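Local structure of siroheme decarboxylase (Hydrogenobacter thermophilus, 4CH7) at residues E117-L122 and E325-E330; L103-A108 and R121-R126. The protein catalyses the decarboxylation of siroheme, removing two molecules of carbon dioxide to give didecarboxysiroheme, a step in heme d1 biosynthesis. All blocks are in the same frame, centred on the assembly; numbering follows the deposited sequence.

Contact 1: E117-L122 and E325-E330; sequences EDVVRL and ERWFKE
Phe328 packs the CE1-CZ end of its ring against Val119 CG2 and Leu122 CD1, from residues three apart on helix 117-122. Leu122 CD1 sits 3.8 Å from Phe328 CZ, its side chain lying at about a right angle to that of the phenylalanine, and Val119 CG2 comes to 4.0 Å from Phe328 CE1. Both methyls approach the ring obliquely. Phe328 gets there because its CG is anti to the backbone N (chi1 -171°), which carries the ring across to the other helix. The two branches of Val119 divide the work: CG2 meets Phe328, while CG1 lies near the plane of the Trp327 indole, at its edge, 4.5 Å from Trp327 CZ3. The axes of the two short segments pass 11.7 Å apart at 48°, a wide spacing that the two aromatic rings bridge. Leu122 continues onto Leu331, Ile332 and Leu335 further along the C-terminal helix 323-335. Arg121 NH2 bonds Asp118 OD1 within helix 116-126 (3.2 Å, nearly straight, from above the carboxylate plane), while Glu117 reaches out to Arg136 of strand 132-139. Between the two segments the contact is purely apolar, so shape and burial of the side chains rather than polar pairing join the helices here.

Contact 2: L103-A108 and R121-R126; sequences LWFTLA and RLMAER
Strand 103-108 faces helix 121-126 with Leu107 and Met123 as the nearest backbone pair, their CA atoms 11.3 Å apart, a separation spanned by the side chains of Met123, Phe105 and Leu107. This is the helix-on-sheet layer of the ferredoxin-like beta-alpha-beta-beta-alpha-beta unit of the first AsnC-like domain, with helices 75-87 and 116-126 packed on the antiparallel sheet. Met123, present as selenomethionine, carries the helix side of the contact. Its chain is extended beyond CG (chi2 177°, chi3 179°), which carries the selenium and the terminal methyl toward the strand, where Phe105 and Leu107, alternate residues on one strand face, both point toward the helix.

The selenium makes a Met-aromatic contact with Phe105: Met123 SE stands 5.2 Å from the ring centroid and 69° off the ring normal, an oblique approach at the far end of the ring. Phe105 CZ is 4.1 Å from Met123 SE. The Phe105 ring also packs edge-to-face with Phe71 of the adjoining strand 65-71. Val85 of helix 75-87 touches this side chain too, so a second helix shares in covering it. On the neighbouring strand 91-97, His93, the inferred active-site residue, has its side chain about 6 Å from that of Phe105, which places this apolar layer close to the probable catalytic region.

Leu107 meets Met123 differently, tip to tip. All three touching residues are buried, and no hydrogen bond joins the two segments. The terminal methyl is received by both branches of the leucine, Met123 CE lying 3.9 Å from Leu107 CD1 and 4.0 Å from Leu107 CD2.

In the fold
Helix 116-126 is common to both contacts, whose centres are 9 Å apart. Along the chain, strand 103-109 comes first, the helix follows after a short connection, and helix 323-335 arrives about 200 residues later, after the second HTH and AsnC-like regions. Contact 2 seats the helix on the eight-stranded antiparallel barrel, and contact 1 adds the C-terminal helix as a further layer. The layers merge: Trp327 CH2 is 3.4 Å from Met123 CE, and Leu107 CD2 packs against Val120 CG1 at 3.6 Å. Apolar contacts thus run from the strand through helix 116-126 to the C-terminal helix, joining the chain's end to the first AsnC-like domain.

Contact 1: E117-L122 and E325-E330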
ATOM      1  N   GLU A 117      -6.635 -15.042  -7.891  1.00 42.33           N
ATOM      2  CA  GLU A 117      -6.330 -15.697  -9.163  1.00 47.33           C
ATOM      3  C   GLU A 117      -7.531 -15.777 -10.103  1.00 44.89           C
ATOM      4  O   GLU A 117      -7.377 -15.709 -11.325  1.00 45.10           O
ATOM      5  CB  GLU A 117      -5.783 -17.104  -8.918  1.00 52.11           C
ATOM      6  CG  GLU A 117      -4.284 -17.163  -8.662  1.00 56.27           C
ATOM      7  CD  GLU A 117      -3.890 -16.699  -7.271  1.00 48.60           C
ATOM      8  OE1 GLU A 117      -4.783 -16.385  -6.459  1.00 49.11           O
ATOM      9  OE2 GLU A 117      -2.677 -16.658  -6.988  1.00 54.86           O
ATOM     10  N   ASP A 118      -8.721 -15.939  -9.532  1.00 47.85           N
ATOM     11  CA  ASP A 118      -9.945 -15.973 -10.324  1.00 51.12           C
ATOM     12  C   ASP A 118     -10.258 -14.579 -10.863  1.00 55.00           C
ATOM     13  O   ASP A 118     -10.597 -14.416 -12.036  1.00 47.23           O
ATOM     14  CB  ASP A 118     -11.121 -16.491  -9.490  1.00 43.94           C
ATOM     15  CG  ASP A 118     -10.990 -17.962  -9.141  1.00 53.81           C
ATOM     16  OD1 ASP A 118     -10.643 -18.760 -10.036  1.00 54.39           O
ATOM     17  OD2 ASP A 118     -11.235 -18.319  -7.969  1.00 55.17           O
ATOM     18  N   VAL A 119     -10.139 -13.582  -9.990  1.00 48.49           N
ATOM     19  CA  VAL A 119     -10.364 -12.184 -10.352  1.00 49.52           C
ATOM     20  C   VAL A 119      -9.529 -11.757 -11.559  1.00 52.78           C
ATOM     21  O   VAL A 119     -10.055 -11.167 -12.500  1.00 58.57           O
ATOM     22  CB  VAL A 119     -10.075 -11.245  -9.159  1.00 55.36           C
ATOM     23  CG1 VAL A 119     -10.181  -9.793  -9.575  1.00 50.95           C
ATOM     24  CG2 VAL A 119     -11.024 -11.536  -8.011  1.00 54.81           C
ATOM     25  N   VAL A 120      -8.236 -12.068 -11.533  0.55 47.29           N
ATOM     26  CA  VAL A 120      -7.340 -11.682 -12.619  0.55 48.26           C
ATOM     27  C   VAL A 120      -7.603 -12.480 -13.898  0.55 50.36           C
ATOM     28  O   VAL A 120      -7.434 -11.962 -15.001  0.55 48.90           O
ATOM     29  CB  VAL A 120      -5.847 -11.794 -12.213  0.55 49.71           C
ATOM     30  CG1 VAL A 120      -5.589 -11.033 -10.930  0.55 42.00           C
ATOM     31  CG2 VAL A 120      -5.427 -13.245 -12.048  0.55 49.36           C
ATOM     32  N   ARG A 121      -8.018 -13.736 -13.744  1.00 48.16           N
ATOM     33  CA  ARG A 121      -8.352 -14.585 -14.889  1.00 45.00           C
ATOM     34  C   ARG A 121      -9.518 -13.978 -15.660  1.00 42.70           C
ATOM     35  O   ARG A 121      -9.481 -13.859 -16.887  1.00 50.48           O
ATOM     36  CB  ARG A 121      -8.709 -16.006 -14.433  1.00 48.57           C
ATOM     37  CG  ARG A 121      -9.336 -16.870 -15.523  1.00 49.61           C
ATOM     38  CD  ARG A 121      -9.631 -18.283 -15.033  1.00 43.25           C
ATOM     39  NE  ARG A 121     -10.428 -18.299 -13.809  1.00 49.88           N
ATOM     40  CZ  ARG A 121     -11.756 -18.231 -13.777  1.00 56.06           C
ATOM     41  NH1 ARG A 121     -12.450 -18.133 -14.902  1.00 58.12           N
ATOM     42  NH2 ARG A 121     -12.398 -18.257 -12.619  1.00 58.52           N
ATOM     43  N   LEU A 122     -10.545 -13.577 -14.917  1.00 46.44           N
ATOM     44  CA  LEU A 122     -11.720 -12.943 -15.494  1.00 53.14           C
ATOM     45  C   LEU A 122     -11.381 -11.580 -16.099  1.00 53.23           C
ATOM     46  O   LEU A 122     -11.929 -11.205 -17.135  1.00 52.69           O
ATOM     47  CB  LEU A 122     -12.815 -12.818 -14.434  1.00 50.92           C
ATOM     48  CG  LEU A 122     -13.312 -14.161 -13.900  1.00 56.63           C
ATOM     49  CD1 LEU A 122     -14.167 -13.992 -12.657  1.00 56.57           C
ATOM     50  CD2 LEU A 122     -14.078 -14.902 -14.979  1.00 51.06           C
ATOM     51  N   GLU A 325     -17.341  -5.711  -4.841  1.00 70.72           N
ATOM     52  CA  GLU A 325     -18.266  -6.793  -5.144  1.00 62.65           C
ATOM     53  C   GLU A 325     -19.194  -6.397  -6.286  1.00 69.63           C
ATOM     54  O   GLU A 325     -19.370  -7.151  -7.242  1.00 65.58           O
ATOM     55  CB  GLU A 325     -19.078  -7.156  -3.898  1.00 72.19           C
ATOM     56  CG  GLU A 325     -20.133  -8.230  -4.124  1.00 76.03           C
ATOM     57  CD  GLU A 325     -20.936  -8.530  -2.874  1.00 85.27           C
ATOM     58  OE1 GLU A 325     -20.324  -8.767  -1.812  1.00 81.49           O
ATOM     59  OE2 GLU A 325     -22.182  -8.522  -2.953  1.00 90.61           O
ATOM     60  N   ARG A 326     -19.765  -5.201  -6.185  1.00 69.10           N
ATOM     61  CA  ARG A 326     -20.634  -4.667  -7.227  1.00 69.04           C
ATOM     62  C   ARG A 326     -19.888  -4.544  -8.553  1.00 70.82           C
ATOM     63  O   ARG A 326     -20.433  -4.861  -9.612  1.00 59.50           O
ATOM     64  CB  ARG A 326     -21.206  -3.314  -6.802  1.00 70.39           C
ATOM     65  CG  ARG A 326     -22.033  -2.626  -7.870  1.00 73.15           C
ATOM     66  CD  ARG A 326     -22.752  -1.404  -7.322  1.00 77.73           C
ATOM     67  NE  ARG A 326     -21.877  -0.559  -6.514  1.00 82.71           N
ATOM     68  CZ  ARG A 326     -20.972   0.278  -7.013  1.00 87.01           C
ATOM     69  NH1 ARG A 326     -20.809   0.382  -8.323  1.00 82.92           N
ATOM     70  NH2 ARG A 326     -20.225   1.009  -6.201  1.00 76.02           N
ATOM     71  N   TRP A 327     -18.639  -4.093  -8.489  1.00 62.67           N
ATOM     72  CA  TRP A 327     -17.785  -4.064  -9.668  1.00 55.56           C
ATOM     73  C   TRP A 327     -17.540  -5.476 -10.181  1.00 61.04           C
ATOM     74  O   TRP A 327     -17.492  -5.706 -11.390  1.00 65.06           O
ATOM     75  CB  TRP A 327     -16.442  -3.398  -9.358  1.00 61.77           C
ATOM     76  CG  TRP A 327     -15.465  -3.520 -10.490  1.00 59.47           C
ATOM     77  CD1 TRP A 327     -15.334  -2.675 -11.554  1.00 62.77           C
ATOM     78  CD2 TRP A 327     -14.489  -4.553 -10.676  1.00 53.90           C
ATOM     79  NE1 TRP A 327     -14.335  -3.120 -12.389  1.00 57.77           N
ATOM     80  CE2 TRP A 327     -13.801  -4.271 -11.872  1.00 64.97           C
ATOM     81  CE3 TRP A 327     -14.129  -5.689  -9.947  1.00 62.21           C
ATOM     82  CZ2 TRP A 327     -12.775  -5.085 -12.353  1.00 59.20           C
ATOM     83  CZ3 TRP A 327     -13.111  -6.495 -10.426  1.00 61.03           C
ATOM     84  CH2 TRP A 327     -12.449  -6.190 -11.617  1.00 61.86           C
ATOM     85  N   PHE A 328     -17.381  -6.415  -9.253  1.00 57.60           N
ATOM     86  CA  PHE A 328     -17.073  -7.796  -9.604  1.00 65.08           C
ATOM     87  C   PHE A 328     -18.229  -8.490 -10.324  1.00 64.63           C
ATOM     88  O   PHE A 328     -18.014  -9.175 -11.324  1.00 62.56           O
ATOM     89  CB  PHE A 328     -16.664  -8.591  -8.363  1.00 58.94           C
ATOM     90  CG  PHE A 328     -16.127  -9.957  -8.673  1.00 68.64           C
ATOM     91  CD1 PHE A 328     -15.058 -10.111  -9.548  1.00 65.30           C
ATOM     92  CD2 PHE A 328     -16.680 -11.086  -8.089  1.00 70.76           C
ATOM     93  CE1 PHE A 328     -14.556 -11.366  -9.841  1.00 64.23           C
ATOM     94  CE2 PHE A 328     -16.183 -12.346  -8.376  1.00 73.72           C
ATOM     95  CZ  PHE A 328     -15.119 -12.485  -9.255  1.00 71.68           C
ATOM     96  N   LYS A 329     -19.443  -8.313  -9.805  1.00 65.50           N
ATOM     97  CA  LYS A 329     -20.644  -8.872 -10.423  1.00 69.86           C
ATOM     98  C   LYS A 329     -20.755  -8.415 -11.872  1.00 73.15           C
ATOM     99  O   LYS A 329     -21.071  -9.204 -12.762  1.00 72.23           O
ATOM    100  CB  LYS A 329     -21.898  -8.421  -9.673  1.00 66.55           C
ATOM    101  CG  LYS A 329     -21.887  -8.662  -8.172  1.00 73.33           C
ATOM    102  CD  LYS A 329     -21.991 -10.133  -7.822  1.00 80.12           C
ATOM    103  CE  LYS A 329     -22.253 -10.320  -6.333  1.00 86.12           C
ATOM    104  NZ  LYS A 329     -23.535  -9.688  -5.912  1.00 84.09           N
ATOM    105  N   GLU A 330     -20.489  -7.131 -12.094  1.00 68.29           N
ATOM    106  CA  GLU A 330     -20.546  -6.543 -13.427  1.00 66.43           C
ATOM    107  C   GLU A 330     -19.559  -7.197 -14.386  1.00 68.34           C
ATOM    108  O   GLU A 330     -19.873  -7.406 -15.557  1.00 75.30           O
ATOM    109  CB  GLU A 330     -20.295  -5.036 -13.356  1.00 71.48           C
ATOM    110  CG  GLU A 330     -21.566  -4.212 -13.326  1.00 74.90           C
ATOM    111  CD  GLU A 330     -22.404  -4.411 -14.571  1.00 82.70           C
ATOM    112  OE1 GLU A 330     -21.934  -4.044 -15.667  1.00 79.65           O
ATOM    113  OE2 GLU A 330     -23.529  -4.941 -14.455  1.00 79.19           O
TER

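Contact 2: L103-A108 and R121-R126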
ATOM      1  N   LEU A 103       2.078  -3.576 -18.548  1.00 46.33           N
ATOM      2  CA  LEU A 103       1.096  -3.018 -17.624  1.00 46.82           C
ATOM      3  C   LEU A 103       1.179  -3.696 -16.260  1.00 54.70           C
ATOM      4  O   LEU A 103       0.900  -4.888 -16.131  1.00 50.21           O
ATOM      5  CB  LEU A 103      -0.323  -3.125 -18.190  1.00 52.53           C
ATOM      6  CG  LEU A 103      -1.364  -2.317 -17.416  1.00 50.34           C
ATOM      7  CD1 LEU A 103      -1.128  -0.828 -17.621  1.00 57.67           C
ATOM      8  CD2 LEU A 103      -2.774  -2.695 -17.812  1.00 52.78           C
ATOM      9  N   TRP A 104       1.557  -2.923 -15.245  1.00 59.16           N
ATOM     10  CA  TRP A 104       1.711  -3.441 -13.894  1.00 54.54           C
ATOM     11  C   TRP A 104       0.792  -2.719 -12.924  1.00 57.25           C
ATOM     12  O   TRP A 104       0.827  -1.490 -12.819  1.00 50.34           O
ATOM     13  CB  TRP A 104       3.157  -3.279 -13.434  1.00 54.57           C
ATOM     14  CG  TRP A 104       4.103  -4.201 -14.129  1.00 51.87           C
ATOM     15  CD1 TRP A 104       4.526  -4.123 -15.423  1.00 52.70           C
ATOM     16  CD2 TRP A 104       4.758  -5.343 -13.561  1.00 44.39           C
ATOM     17  NE1 TRP A 104       5.399  -5.152 -15.697  1.00 49.45           N
ATOM     18  CE2 TRP A 104       5.557  -5.913 -14.567  1.00 46.24           C
ATOM     19  CE3 TRP A 104       4.742  -5.937 -12.297  1.00 43.75           C
ATOM     20  CZ2 TRP A 104       6.336  -7.057 -14.345  1.00 42.07           C
ATOM     21  CZ3 TRP A 104       5.513  -7.067 -12.079  1.00 45.81           C
ATOM     22  CH2 TRP A 104       6.300  -7.613 -13.094  1.00 40.32           C
ATOM     23  N   PHE A 105      -0.031  -3.483 -12.213  1.00 52.49           N
ATOM     24  CA  PHE A 105      -0.881  -2.899 -11.188  1.00 46.74           C
ATOM     25  C   PHE A 105      -0.907  -3.724  -9.907  1.00 51.08           C
ATOM     26  O   PHE A 105      -0.633  -4.928  -9.913  1.00 53.06           O
ATOM     27  CB  PHE A 105      -2.299  -2.635 -11.713  1.00 49.72           C
ATOM     28  CG  PHE A 105      -3.022  -3.860 -12.183  1.00 49.97           C
ATOM     29  CD1 PHE A 105      -2.855  -4.324 -13.481  1.00 50.04           C
ATOM     30  CD2 PHE A 105      -3.898  -4.529 -11.340  1.00 55.62           C
ATOM     31  CE1 PHE A 105      -3.530  -5.449 -13.923  1.00 55.61           C
ATOM     32  CE2 PHE A 105      -4.579  -5.652 -11.772  1.00 52.09           C
ATOM     33  CZ  PHE A 105      -4.397  -6.112 -13.067  1.00 52.86           C
ATOM     34  N   THR A 106      -1.215  -3.053  -8.805  1.00 50.43           N
ATOM     35  CA  THR A 106      -1.367  -3.719  -7.522  1.00 51.33           C
ATOM     36  C   THR A 106      -2.842  -4.007  -7.293  1.00 55.16           C
ATOM     37  O   THR A 106      -3.671  -3.095  -7.319  1.00 53.04           O
ATOM     38  CB  THR A 106      -0.823  -2.861  -6.369  1.00 49.15           C
ATOM     39  OG1 THR A 106       0.587  -2.665  -6.541  1.00 55.85           O
ATOM     40  CG2 THR A 106      -1.080  -3.540  -5.030  1.00 62.80           C
ATOM     41  N   LEU A 107      -3.167  -5.280  -7.092  1.00 49.92           N
ATOM     42  CA  LEU A 107      -4.548  -5.682  -6.859  1.00 46.81           C
ATOM     43  C   LEU A 107      -4.722  -6.195  -5.442  1.00 48.21           C
ATOM     44  O   LEU A 107      -3.933  -7.013  -4.973  1.00 52.10           O
ATOM     45  CB  LEU A 107      -4.974  -6.765  -7.853  1.00 49.55           C
ATOM     46  CG  LEU A 107      -6.355  -7.389  -7.635  1.00 53.07           C
ATOM     47  CD1 LEU A 107      -7.440  -6.332  -7.732  1.00 53.99           C
ATOM     48  CD2 LEU A 107      -6.607  -8.504  -8.633  1.00 43.63           C
ATOM     49  N   ALA A 108      -5.751  -5.700  -4.761  1.00 45.73           N
ATOM     50  CA  ALA A 108      -6.116  -6.208  -3.443  1.00 49.67           C
ATOM     51  C   ALA A 108      -7.558  -6.696  -3.479  1.00 51.66           C
ATOM     52  O   ALA A 108      -8.454  -5.960  -3.898  1.00 50.19           O
ATOM     53  CB  ALA A 108      -5.948  -5.131  -2.390  1.00 47.98           C
ATOM     54  N   ARG A 121      -8.018 -13.736 -13.744  1.00 48.16           N
ATOM     55  CA  ARG A 121      -8.352 -14.585 -14.889  1.00 45.00           C
ATOM     56  C   ARG A 121      -9.518 -13.978 -15.660  1.00 42.70           C
ATOM     57  O   ARG A 121      -9.481 -13.859 -16.887  1.00 50.48           O
ATOM     58  CB  ARG A 121      -8.709 -16.006 -14.433  1.00 48.57           C
ATOM     59  CG  ARG A 121      -9.336 -16.870 -15.523  1.00 49.61           C
ATOM     60  CD  ARG A 121      -9.631 -18.283 -15.033  1.00 43.25           C
ATOM     61  NE  ARG A 121     -10.428 -18.299 -13.809  1.00 49.88           N
ATOM     62  CZ  ARG A 121     -11.756 -18.231 -13.777  1.00 56.06           C
ATOM     63  NH1 ARG A 121     -12.450 -18.133 -14.902  1.00 58.12           N
ATOM     64  NH2 ARG A 121     -12.398 -18.257 -12.619  1.00 58.52           N
ATOM     65  N   LEU A 122     -10.545 -13.577 -14.917  1.00 46.44           N
ATOM     66  CA  LEU A 122     -11.720 -12.943 -15.494  1.00 53.14           C
ATOM     67  C   LEU A 122     -11.381 -11.580 -16.099  1.00 53.23           C
ATOM     68  O   LEU A 122     -11.929 -11.205 -17.135  1.00 52.69           O
ATOM     69  CB  LEU A 122     -12.815 -12.818 -14.434  1.00 50.92           C
ATOM     70  CG  LEU A 122     -13.312 -14.161 -13.900  1.00 56.63           C
ATOM     71  CD1 LEU A 122     -14.167 -13.992 -12.657  1.00 56.57           C
ATOM     72  CD2 LEU A 122     -14.078 -14.902 -14.979  1.00 51.06           C
HETATM   73  N   MSE A 123     -10.471 -10.853 -15.452  1.00 50.47           N
HETATM   74  CA  MSE A 123      -9.975  -9.584 -15.978  1.00 48.46           C
HETATM   75  C   MSE A 123      -9.271  -9.808 -17.312  1.00 49.95           C
HETATM   76  O   MSE A 123      -9.588  -9.167 -18.312  1.00 57.32           O
HETATM   77  CB  MSE A 123      -8.984  -8.945 -15.001  1.00 47.94           C
HETATM   78  CG  MSE A 123      -9.589  -8.269 -13.774  1.00 55.58           C
HETATM   79 SE   MSE A 123      -8.149  -7.611 -12.635  1.00 63.85          SE
HETATM   80  CE  MSE A 123      -9.151  -6.807 -11.210  1.00 38.60           C
ATOM     81  N   ALA A 124      -8.308 -10.723 -17.312  1.00 46.98           N
ATOM     82  CA  ALA A 124      -7.520 -11.027 -18.503  1.00 54.68           C
ATOM     83  C   ALA A 124      -8.379 -11.596 -19.628  1.00 57.22           C
ATOM     84  O   ALA A 124      -8.141 -11.312 -20.800  1.00 55.78           O
ATOM     85  CB  ALA A 124      -6.398 -11.990 -18.158  1.00 51.56           C
ATOM     86  N   GLU A 125      -9.369 -12.407 -19.267  1.00 49.79           N
ATOM     87  CA  GLU A 125     -10.282 -12.984 -20.249  1.00 54.89           C
ATOM     88  C   GLU A 125     -11.119 -11.894 -20.919  1.00 58.39           C
ATOM     89  O   GLU A 125     -11.286 -11.882 -22.140  1.00 56.82           O
ATOM     90  CB  GLU A 125     -11.200 -14.012 -19.584  1.00 55.36           C
ATOM     91  CG  GLU A 125     -12.189 -14.661 -20.542  1.00 55.61           C
ATOM     92  CD  GLU A 125     -13.325 -15.368 -19.832  1.00 58.85           C
ATOM     93  OE1 GLU A 125     -13.166 -15.709 -18.643  1.00 56.46           O
ATOM     94  OE2 GLU A 125     -14.377 -15.581 -20.468  1.00 65.77           O
ATOM     95  N   ARG A 126     -11.642 -10.984 -20.101  1.00 49.79           N
ATOM     96  CA  ARG A 126     -12.454  -9.865 -20.575  1.00 54.05           C
ATOM     97  C   ARG A 126     -11.643  -8.905 -21.444  1.00 64.86           C
ATOM     98  O   ARG A 126     -12.132  -8.405 -22.461  1.00 64.31           O
ATOM     99  CB  ARG A 126     -13.059  -9.125 -19.376  1.00 49.73           C
ATOM    100  CG  ARG A 126     -13.693  -7.778 -19.694  1.00 60.16           C
ATOM    101  CD  ARG A 126     -14.941  -7.917 -20.550  1.00 69.26           C
ATOM    102  NE  ARG A 126     -15.558  -6.621 -20.818  1.00 83.26           N
ATOM    103  CZ  ARG A 126     -16.437  -6.399 -21.789  1.00 82.02           C
ATOM    104  NH1 ARG A 126     -16.800  -7.387 -22.594  1.00 78.88           N
ATOM    105  NH2 ARG A 126     -16.946  -5.187 -21.961  1.00 75.71           N
TER